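Local coordinates for protein CocE/NonD family hydrolase (Staphylococcus aureus subsp. aureus COL, PDB 3III) that probably hydrolyses ester or amide bonds as a serine hydrolase of the CocE/NonD family, built on an alpha/beta-hydrolase fold, at residues P137-E151 against Y170-P184. Residues are numbered along the deposited sequence; the frame is centred on the assembly and turned at random.
Sequences PWSKREAEDYYEVIE and YLAVTQWWVASLNPP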
ATOM      1  N   PRO A 137      -2.110   9.164  14.030  1.00 10.14           N
ATOM      2  CA  PRO A 137      -2.162   8.008  13.135  1.00 10.45           C
ATOM      3  C   PRO A 137      -0.796   7.417  12.825  1.00 10.39           C
ATOM      4  O   PRO A 137       0.141   8.147  12.582  1.00  8.81           O
ATOM      5  CB  PRO A 137      -2.738   8.576  11.842  1.00 11.77           C
ATOM      6  CG  PRO A 137      -3.310   9.863  12.178  1.00 11.39           C
ATOM      7  CD  PRO A 137      -2.705  10.360  13.428  1.00 10.60           C
ATOM      8  N   TRP A 138      -0.698   6.086  12.820  1.00  9.99           N
ATOM      9  CA  TRP A 138       0.481   5.407  12.275  1.00  9.47           C
ATOM     10  C   TRP A 138       1.715   5.844  13.050  1.00  9.97           C
ATOM     11  O   TRP A 138       2.734   6.253  12.472  1.00 10.59           O
ATOM     12  CB  TRP A 138       0.569   5.666  10.753  1.00  8.89           C
ATOM     13  CG  TRP A 138      -0.618   5.220  10.000  1.00  8.89           C
ATOM     14  CD1 TRP A 138      -1.588   4.363  10.458  1.00 12.15           C
ATOM     15  CD2 TRP A 138      -1.002   5.548   8.647  1.00 10.64           C
ATOM     16  NE1 TRP A 138      -2.522   4.158   9.504  1.00  8.86           N
ATOM     17  CE2 TRP A 138      -2.190   4.863   8.378  1.00 10.26           C
ATOM     18  CE3 TRP A 138      -0.453   6.346   7.638  1.00 12.82           C
ATOM     19  CZ2 TRP A 138      -2.851   4.942   7.139  1.00  8.74           C
ATOM     20  CZ3 TRP A 138      -1.113   6.412   6.378  1.00 13.71           C
ATOM     21  CH2 TRP A 138      -2.298   5.736   6.157  1.00  8.64           C
ATOM     22  N   SER A 139       1.607   5.739  14.386  1.00 10.67           N
ATOM     23  CA  SER A 139       2.642   6.091  15.306  1.00  9.67           C
ATOM     24  C   SER A 139       2.908   4.954  16.283  1.00  9.87           C
ATOM     25  O   SER A 139       2.107   4.056  16.443  1.00  8.47           O
ATOM     26  CB  SER A 139       2.222   7.336  16.096  1.00  9.86           C
ATOM     27  OG  SER A 139       1.047   7.075  16.897  1.00 10.66           O
ATOM     28  N   LYS A 140       3.987   5.064  17.025  1.00  9.81           N
ATOM     29  CA  LYS A 140       4.291   4.093  18.024  1.00 10.56           C
ATOM     30  C   LYS A 140       3.288   4.152  19.178  1.00 10.49           C
ATOM     31  O   LYS A 140       2.900   3.119  19.679  1.00 10.92           O
ATOM     32  CB  LYS A 140       5.684   4.311  18.594  1.00 11.26           C
ATOM     33  CG  LYS A 140       6.065   3.179  19.595  1.00 10.49           C
ATOM     34  CD  LYS A 140       7.507   3.307  19.967  1.00 13.18           C
ATOM     35  CE  LYS A 140       7.925   2.239  20.917  1.00 14.91           C
ATOM     36  NZ  LYS A 140       9.305   2.359  21.289  1.00 15.71           N
ATOM     37  N   ARG A 141       2.906   5.346  19.605  1.00  9.59           N
ATOM     38  CA  ARG A 141       1.896   5.490  20.663  1.00  9.48           C
ATOM     39  C   ARG A 141       0.569   4.816  20.267  1.00  8.83           C
ATOM     40  O   ARG A 141      -0.093   4.198  21.070  1.00  9.00           O
ATOM     41  CB  ARG A 141       1.694   6.957  21.068  1.00  9.42           C
ATOM     42  CG  ARG A 141       1.045   7.907  20.035  1.00 10.08           C
ATOM     43  CD  ARG A 141       0.833   9.304  20.756  1.00 13.24           C
ATOM     44  NE  ARG A 141      -0.139   9.101  21.833  1.00 14.33           N
ATOM     45  CZ  ARG A 141      -0.383   9.986  22.805  1.00 15.90           C
ATOM     46  NH1 ARG A 141       0.225  11.147  22.829  1.00 13.73           N
ATOM     47  NH2 ARG A 141      -1.253   9.697  23.752  1.00 20.27           N
ATOM     48  N   GLU A 142       0.216   4.850  19.006  1.00  9.48           N
ATOM     49  CA  GLU A 142      -0.987   4.155  18.565  1.00  9.39           C
ATOM     50  C   GLU A 142      -0.752   2.620  18.596  1.00  9.27           C
ATOM     51  O   GLU A 142      -1.610   1.856  19.019  1.00  8.10           O
ATOM     52  CB  GLU A 142      -1.355   4.594  17.144  1.00  9.55           C
ATOM     53  CG  GLU A 142      -2.577   3.955  16.585  1.00  9.28           C
ATOM     54  CD  GLU A 142      -2.983   4.471  15.182  1.00  8.90           C
ATOM     55  OE1 GLU A 142      -4.069   5.076  15.080  1.00 10.47           O
ATOM     56  OE2 GLU A 142      -2.270   4.197  14.186  1.00  9.14           O
ATOM     57  N   ALA A 143       0.394   2.186  18.098  1.00  9.21           N
ATOM     58  CA  ALA A 143       0.824   0.809  18.228  1.00  8.75           C
ATOM     59  C   ALA A 143       0.792   0.270  19.696  1.00  8.86           C
ATOM     60  O   ALA A 143       0.427  -0.924  19.951  1.00  7.44           O
ATOM     61  CB  ALA A 143       2.225   0.687  17.638  1.00  9.17           C
ATOM     62  N   GLU A 144       1.227   1.088  20.647  1.00  8.42           N
ATOM     63  CA  GLU A 144       1.222   0.672  22.069  1.00  8.10           C
ATOM     64  C   GLU A 144      -0.195   0.393  22.577  1.00  7.96           C
ATOM     65  O   GLU A 144      -0.420  -0.576  23.348  1.00  8.13           O
ATOM     66  CB  GLU A 144       1.974   1.676  22.942  1.00  9.52           C
ATOM     67  CG  GLU A 144       3.486   1.595  22.680  1.00 12.05           C
ATOM     68  CD  GLU A 144       4.288   2.555  23.514  1.00 22.70           C
ATOM     69  OE1 GLU A 144       3.739   3.031  24.540  1.00 25.71           O
ATOM     70  OE2 GLU A 144       5.476   2.797  23.164  1.00 25.28           O
ATOM     71  N   ASP A 145      -1.159   1.215  22.141  1.00  8.44           N
ATOM     72  CA  ASP A 145      -2.552   1.019  22.515  1.00  9.02           C
ATOM     73  C   ASP A 145      -3.077  -0.303  21.924  1.00  9.36           C
ATOM     74  O   ASP A 145      -3.729  -1.075  22.610  1.00 10.34           O
ATOM     75  CB  ASP A 145      -3.417   2.173  22.005  1.00  8.38           C
ATOM     76  CG  ASP A 145      -3.187   3.485  22.754  1.00 10.36           C
ATOM     77  OD1 ASP A 145      -2.665   3.459  23.875  1.00  9.15           O
ATOM     78  OD2 ASP A 145      -3.535   4.537  22.175  1.00  9.42           O
ATOM     79  N   TYR A 146      -2.783  -0.536  20.646  1.00  8.76           N
ATOM     80  CA  TYR A 146      -3.142  -1.771  19.926  1.00  8.18           C
ATOM     81  C   TYR A 146      -2.573  -3.014  20.637  1.00  8.42           C
ATOM     82  O   TYR A 146      -3.281  -4.000  20.890  1.00  8.30           O
ATOM     83  CB  TYR A 146      -2.637  -1.661  18.472  1.00  8.64           C
ATOM     84  CG  TYR A 146      -3.310  -2.562  17.412  1.00  7.41           C
ATOM     85  CD1 TYR A 146      -3.039  -2.370  16.064  1.00 10.71           C
ATOM     86  CD2 TYR A 146      -4.125  -3.648  17.745  1.00  8.78           C
ATOM     87  CE1 TYR A 146      -3.614  -3.165  15.090  1.00  9.40           C
ATOM     88  CE2 TYR A 146      -4.695  -4.459  16.765  1.00 11.83           C
ATOM     89  CZ  TYR A 146      -4.432  -4.200  15.436  1.00 11.47           C
ATOM     90  OH  TYR A 146      -4.997  -4.952  14.441  1.00  9.74           O
ATOM     91  N   TYR A 147      -1.319  -2.932  21.050  1.00  7.51           N
ATOM     92  CA  TYR A 147      -0.714  -3.996  21.800  1.00  7.81           C
ATOM     93  C   TYR A 147      -1.524  -4.328  23.054  1.00  7.64           C
ATOM     94  O   TYR A 147      -1.762  -5.518  23.332  1.00  6.78           O
ATOM     95  CB  TYR A 147       0.688  -3.580  22.178  1.00  8.28           C
ATOM     96  CG  TYR A 147       1.572  -4.525  22.981  1.00  9.15           C
ATOM     97  CD1 TYR A 147       1.286  -4.891  24.310  1.00 13.47           C
ATOM     98  CD2 TYR A 147       2.791  -4.910  22.463  1.00  9.93           C
ATOM     99  CE1 TYR A 147       2.188  -5.678  25.048  1.00 12.33           C
ATOM    100  CE2 TYR A 147       3.678  -5.709  23.195  1.00 10.47           C
ATOM    101  CZ  TYR A 147       3.382  -6.077  24.462  1.00 10.96           C
ATOM    102  OH  TYR A 147       4.294  -6.854  25.142  1.00 12.92           O
ATOM    103  N   GLU A 148      -1.942  -3.297  23.805  1.00  7.88           N
ATOM    104  CA  GLU A 148      -2.762  -3.567  24.996  1.00  8.47           C
ATOM    105  C   GLU A 148      -4.074  -4.328  24.676  1.00  8.71           C
ATOM    106  O   GLU A 148      -4.507  -5.240  25.451  1.00  8.40           O
ATOM    107  CB  GLU A 148      -3.037  -2.283  25.810  1.00  8.60           C
ATOM    108  CG  GLU A 148      -1.811  -1.630  26.426  1.00 10.31           C
ATOM    109  CD  GLU A 148      -2.120  -0.761  27.644  1.00 14.34           C
ATOM    110  OE1 GLU A 148      -2.624  -1.348  28.614  1.00 12.89           O
ATOM    111  OE2 GLU A 148      -1.855   0.475  27.626  1.00  9.42           O
ATOM    112  N   VAL A 149      -4.708  -3.991  23.560  1.00  8.59           N
ATOM    113  CA  VAL A 149      -5.956  -4.614  23.206  1.00  8.75           C
ATOM    114  C   VAL A 149      -5.723  -6.090  22.798  1.00  8.33           C
ATOM    115  O   VAL A 149      -6.551  -6.971  23.138  1.00  7.73           O
ATOM    116  CB  VAL A 149      -6.756  -3.810  22.128  1.00  9.34           C
ATOM    117  CG1 VAL A 149      -8.097  -4.481  21.839  1.00 10.48           C
ATOM    118  CG2 VAL A 149      -6.987  -2.309  22.612  1.00  9.86           C
ATOM    119  N   ILE A 150      -4.621  -6.363  22.086  1.00  8.45           N
ATOM    120  CA  ILE A 150      -4.244  -7.737  21.722  1.00  9.13           C
ATOM    121  C   ILE A 150      -4.092  -8.579  22.959  1.00  9.92           C
ATOM    122  O   ILE A 150      -4.653  -9.670  23.047  1.00 10.11           O
ATOM    123  CB  ILE A 150      -2.940  -7.789  20.850  1.00  8.57           C
ATOM    124  CG1 ILE A 150      -3.234  -7.189  19.482  1.00 10.21           C
ATOM    125  CG2 ILE A 150      -2.386  -9.204  20.778  1.00  6.05           C
ATOM    126  CD1 ILE A 150      -2.008  -6.874  18.651  1.00  8.01           C
ATOM    127  N   GLU A 151      -3.340  -8.072  23.933  1.00 10.67           N
ATOM    128  CA  GLU A 151      -3.060  -8.818  25.152  1.00  9.95           C
ATOM    129  C   GLU A 151      -4.297  -8.987  26.020  1.00 10.05           C
ATOM    130  O   GLU A 151      -4.455 -10.015  26.657  1.00 10.64           O
ATOM    131  CB  GLU A 151      -1.889  -8.181  25.910  1.00 10.74           C
ATOM    132  CG  GLU A 151      -0.569  -8.256  25.106  1.00 11.58           C
ATOM    133  CD  GLU A 151      -0.212  -9.691  24.655  1.00 12.83           C
ATOM    134  OE1 GLU A 151      -0.047 -10.554  25.564  1.00 12.16           O
ATOM    135  OE2 GLU A 151      -0.109  -9.959  23.423  1.00  8.64           O
ATOM    136  N   TYR A 170      -5.319   1.446   6.288  1.00  9.26           N
ATOM    137  CA  TYR A 170      -4.995   1.863   7.694  1.00  9.56           C
ATOM    138  C   TYR A 170      -4.946   0.605   8.609  1.00  9.46           C
ATOM    139  O   TYR A 170      -4.077   0.482   9.465  1.00  9.76           O
ATOM    140  CB  TYR A 170      -6.061   2.814   8.229  1.00 10.58           C
ATOM    141  CG  TYR A 170      -5.736   3.635   9.445  1.00 10.23           C
ATOM    142  CD1 TYR A 170      -5.729   5.027   9.357  1.00 10.67           C
ATOM    143  CD2 TYR A 170      -5.544   3.054  10.702  1.00  8.67           C
ATOM    144  CE1 TYR A 170      -5.476   5.823  10.479  1.00  8.53           C
ATOM    145  CE2 TYR A 170      -5.269   3.835  11.842  1.00  8.95           C
ATOM    146  CZ  TYR A 170      -5.235   5.233  11.707  1.00 10.33           C
ATOM    147  OH  TYR A 170      -4.997   6.016  12.833  1.00  9.07           O
ATOM    148  N   LEU A 171      -5.866  -0.341   8.375  1.00  9.07           N
ATOM    149  CA  LEU A 171      -5.958  -1.575   9.126  1.00  8.35           C
ATOM    150  C   LEU A 171      -4.753  -2.521   8.917  1.00  8.83           C
ATOM    151  O   LEU A 171      -4.573  -3.486   9.680  1.00 10.44           O
ATOM    152  CB  LEU A 171      -7.300  -2.285   8.863  1.00  8.82           C
ATOM    153  CG  LEU A 171      -8.626  -1.546   9.197  1.00  8.45           C
ATOM    154  CD1 LEU A 171      -8.911  -0.328   8.385  1.00 10.10           C
ATOM    155  CD2 LEU A 171      -9.755  -2.597   9.036  1.00  8.63           C
ATOM    156  N   ALA A 172      -4.013  -2.319   7.826  1.00  8.73           N
ATOM    157  CA  ALA A 172      -2.741  -2.993   7.548  1.00  7.67           C
ATOM    158  C   ALA A 172      -1.555  -2.244   8.138  1.00  8.04           C
ATOM    159  O   ALA A 172      -0.651  -2.863   8.748  1.00  7.72           O
ATOM    160  CB  ALA A 172      -2.546  -3.205   6.022  1.00  6.35           C
ATOM    161  N   VAL A 173      -1.530  -0.913   7.976  1.00  7.52           N
ATOM    162  CA  VAL A 173      -0.401  -0.113   8.500  1.00  7.55           C
ATOM    163  C   VAL A 173      -0.282  -0.305  10.026  1.00  8.87           C
ATOM    164  O   VAL A 173       0.819  -0.496  10.566  1.00  7.84           O
ATOM    165  CB  VAL A 173      -0.562   1.405   8.202  1.00  8.35           C
ATOM    166  CG1 VAL A 173       0.649   2.237   8.789  1.00 10.62           C
ATOM    167  CG2 VAL A 173      -0.771   1.674   6.713  1.00  6.39           C
ATOM    168  N   THR A 174      -1.417  -0.307  10.721  1.00  8.52           N
ATOM    169  CA  THR A 174      -1.410  -0.505  12.177  1.00  8.88           C
ATOM    170  C   THR A 174      -0.877  -1.889  12.583  1.00 10.12           C
ATOM    171  O   THR A 174      -0.413  -2.058  13.699  1.00  8.87           O
ATOM    172  CB  THR A 174      -2.784  -0.286  12.799  1.00  8.90           C
ATOM    173  OG1 THR A 174      -3.781  -1.097  12.142  1.00  8.99           O
ATOM    174  CG2 THR A 174      -3.219   1.174  12.715  1.00  6.56           C
ATOM    175  N   GLN A 175      -0.977  -2.863  11.683  1.00  9.20           N
ATOM    176  CA  GLN A 175      -0.387  -4.212  11.947  1.00  9.04           C
ATOM    177  C   GLN A 175       1.113  -4.174  11.838  1.00  8.79           C
ATOM    178  O   GLN A 175       1.781  -4.725  12.681  1.00  8.64           O
ATOM    179  CB  GLN A 175      -0.916  -5.233  10.984  1.00  8.02           C
ATOM    180  CG  GLN A 175      -2.434  -5.429  11.064  1.00  8.36           C
ATOM    181  CD  GLN A 175      -2.854  -6.543  10.106  1.00  7.40           C
ATOM    182  OE1 GLN A 175      -2.385  -7.675  10.249  1.00  8.92           O
ATOM    183  NE2 GLN A 175      -3.746  -6.225   9.140  1.00  7.83           N
ATOM    184  N   TRP A 176       1.669  -3.514  10.816  1.00  7.64           N
ATOM    185  CA  TRP A 176       3.125  -3.405  10.778  1.00  8.12           C
ATOM    186  C   TRP A 176       3.597  -2.757  12.072  1.00  7.30           C
ATOM    187  O   TRP A 176       4.569  -3.191  12.691  1.00  8.70           O
ATOM    188  CB  TRP A 176       3.592  -2.549   9.591  1.00  8.15           C
ATOM    189  CG  TRP A 176       3.326  -3.109   8.204  1.00  9.06           C
ATOM    190  CD1 TRP A 176       2.626  -2.474   7.203  1.00  8.88           C
ATOM    191  CD2 TRP A 176       3.808  -4.347   7.634  1.00  7.52           C
ATOM    192  NE1 TRP A 176       2.596  -3.263   6.081  1.00  7.92           N
ATOM    193  CE2 TRP A 176       3.361  -4.387   6.294  1.00  7.94           C
ATOM    194  CE3 TRP A 176       4.617  -5.410   8.110  1.00  8.51           C
ATOM    195  CZ2 TRP A 176       3.623  -5.468   5.441  1.00  8.11           C
ATOM    196  CZ3 TRP A 176       4.912  -6.464   7.233  1.00  8.58           C
ATOM    197  CH2 TRP A 176       4.412  -6.487   5.917  1.00  6.85           C
ATOM    198  N   TRP A 177       2.943  -1.679  12.439  1.00  7.35           N
ATOM    199  CA  TRP A 177       3.257  -1.004  13.703  1.00  8.89           C
ATOM    200  C   TRP A 177       3.206  -1.919  14.963  1.00  9.00           C
ATOM    201  O   TRP A 177       4.214  -2.064  15.668  1.00  9.65           O
ATOM    202  CB  TRP A 177       2.402   0.277  13.887  1.00  8.28           C
ATOM    203  CG  TRP A 177       3.147   1.491  13.362  1.00 10.65           C
ATOM    204  CD1 TRP A 177       2.860   2.226  12.245  1.00  9.37           C
ATOM    205  CD2 TRP A 177       4.325   2.085  13.933  1.00 10.57           C
ATOM    206  NE1 TRP A 177       3.765   3.220  12.100  1.00  9.83           N
ATOM    207  CE2 TRP A 177       4.687   3.159  13.107  1.00 10.30           C
ATOM    208  CE3 TRP A 177       5.118   1.798  15.044  1.00  9.65           C
ATOM    209  CZ2 TRP A 177       5.804   3.950  13.371  1.00 12.25           C
ATOM    210  CZ3 TRP A 177       6.213   2.588  15.316  1.00 12.66           C
ATOM    211  CH2 TRP A 177       6.546   3.650  14.499  1.00 12.71           C
ATOM    212  N   VAL A 178       2.052  -2.510  15.249  1.00  8.92           N
ATOM    213  CA  VAL A 178       1.940  -3.280  16.524  1.00  9.42           C
ATOM    214  C   VAL A 178       2.868  -4.508  16.506  1.00  9.31           C
ATOM    215  O   VAL A 178       3.472  -4.872  17.517  1.00  9.35           O
ATOM    216  CB  VAL A 178       0.468  -3.630  16.855  1.00  8.97           C
ATOM    217  CG1 VAL A 178      -0.078  -4.786  15.975  1.00  5.89           C
ATOM    218  CG2 VAL A 178       0.307  -3.925  18.326  1.00  7.52           C
ATOM    219  N   ALA A 179       3.040  -5.118  15.342  1.00 10.25           N
ATOM    220  CA  ALA A 179       3.913  -6.296  15.227  1.00  9.97           C
ATOM    221  C   ALA A 179       5.377  -5.947  15.541  1.00  9.44           C
ATOM    222  O   ALA A 179       6.136  -6.810  16.039  1.00  8.65           O
ATOM    223  CB  ALA A 179       3.800  -6.979  13.846  1.00  9.65           C
ATOM    224  N   SER A 180       5.773  -4.692  15.291  1.00  9.46           N
ATOM    225  CA  SER A 180       7.144  -4.270  15.613  1.00  9.34           C
ATOM    226  C   SER A 180       7.413  -4.278  17.154  1.00  9.44           C
ATOM    227  O   SER A 180       8.562  -4.262  17.606  1.00  8.08           O
ATOM    228  CB  SER A 180       7.467  -2.890  14.994  1.00  9.35           C
ATOM    229  OG  SER A 180       6.867  -1.831  15.734  1.00 10.00           O
ATOM    230  N   LEU A 181       6.341  -4.261  17.942  1.00  9.15           N
ATOM    231  CA  LEU A 181       6.424  -4.358  19.391  1.00  9.61           C
ATOM    232  C   LEU A 181       6.380  -5.828  19.939  1.00 10.00           C
ATOM    233  O   LEU A 181       6.518  -6.018  21.114  1.00  9.42           O
ATOM    234  CB  LEU A 181       5.283  -3.535  20.008  1.00  9.80           C
ATOM    235  CG  LEU A 181       5.157  -2.052  19.633  1.00  9.99           C
ATOM    236  CD1 LEU A 181       3.898  -1.443  20.259  1.00 12.41           C
ATOM    237  CD2 LEU A 181       6.470  -1.287  20.046  1.00  8.85           C
ATOM    238  N   ASN A 182       6.104  -6.792  19.059  0.70 10.80           N
ATOM    239  CA  ASN A 182       6.042  -8.214  19.385  0.70 10.40           C
ATOM    240  C   ASN A 182       5.097  -8.549  20.557  0.70  9.88           C
ATOM    241  O   ASN A 182       5.526  -9.081  21.585  0.70  8.91           O
ATOM    242  CB  ASN A 182       7.454  -8.729  19.640  0.70 11.36           C
ATOM    243  CG  ASN A 182       8.252  -8.756  18.410  0.70 12.01           C
ATOM    244  OD1 ASN A 182       8.021  -9.593  17.533  0.70 19.31           O
ATOM    245  ND2 ASN A 182       9.169  -7.788  18.266  0.70 14.19           N
ATOM    246  N   PRO A 183       3.782  -8.294  20.378  1.00  8.97           N
ATOM    247  CA  PRO A 183       2.854  -8.670  21.430  1.00  9.19           C
ATOM    248  C   PRO A 183       2.916 -10.198  21.599  1.00  9.22           C
ATOM    249  O   PRO A 183       2.867 -10.918  20.577  1.00  7.79           O
ATOM    250  CB  PRO A 183       1.468  -8.205  20.869  1.00  9.85           C
ATOM    251  CG  PRO A 183       1.766  -7.253  19.781  1.00  8.63           C
ATOM    252  CD  PRO A 183       3.083  -7.717  19.218  1.00  8.90           C
ATOM    253  N   PRO A 184       3.047 -10.711  22.860  1.00  9.75           N
ATOM    254  CA  PRO A 184       3.236 -12.148  23.049  1.00 10.06           C
ATOM    255  C   PRO A 184       2.102 -13.042  22.468  1.00 10.01           C
ATOM    256  O   PRO A 184       2.391 -14.127  21.971  1.00  8.56           O
ATOM    257  CB  PRO A 184       3.318 -12.298  24.571  1.00 11.27           C
ATOM    258  CG  PRO A 184       3.865 -10.997  25.020  1.00 10.88           C
ATOM    259  CD  PRO A 184       3.333  -9.973  24.089  1.00  9.58           C
TER
HETATM  260  O   HOH W   1       3.870   5.281  10.052  1.00  7.43           O
HETATM  261  O   HOH W   2      -5.461  -3.555  12.174  1.00  7.63           O
HETATM  262  O   HOH W   3       7.017  -7.729  23.779  1.00 23.76           O
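Glu-142 and Tyr-170 join helix 140-151 to helix 170-179 by a direct hydrogen bond. Tyr-170 OH donates to Glu-142 OE1 at 2.6 Å; the acceptor oxygen lies in the plane of the phenol ring at its edge and offers its syn lone pair. The glutamate chain is fully extended, CG anti to the backbone N (chi1 -180°), which brings its carboxylate back over the turn before the helix; there Trp-138 N donates to OE2 at 2.8 Å from above the carboxylate plane. Each oxygen thus has its own donor, an arrangement that should fix the carboxylate's rotation.

Aromatic contacts extend this end. The indole edge of Trp-138 meets the face of Tyr-170 in an edge-to-face pair, planes 52° apart, with Trp-138 NE1 3.1 Å above the centre of the Tyr-170 ring. Val-173 CG1 covers one indole face, 3.5 Å from the centroid of the Trp-138 five-membered ring.

In the alpha/beta-hydrolase fold the helix 170-179 follows strand 162-168, the connection where such enzymes carry their nucleophile elbow; Tyr-170, at its start, also touches a bound palmitic acid. Helix 140-151 crosses it nearly at right angles (-81°, axes 8.4 Å apart).

The backbones come nearest at Ala-143, whose small side chain lets Ala-143 CA lie 4.6 Å from Val-178 CA. Val-178 is a knob among Ala-143, Tyr-146, Tyr-147 and Ile-150, its CG1 lying 4.1 Å from the Tyr-146 ring centroid over one face. Farther along, Pro-183 CB covers a face of Tyr-147 while Leu-181 O meets that ring's edge.

Water bridges complete the seam. One water donates to Trp-138 O and accepts from Trp-177 NE1, whose indole lies against the backbone of Ser-139 and Lys-140. Another joins Tyr-146 OH to Leu-171 O and Thr-174 OG1, the threonine hydroxyl also bonding to Ala-73 O of strand 67-74.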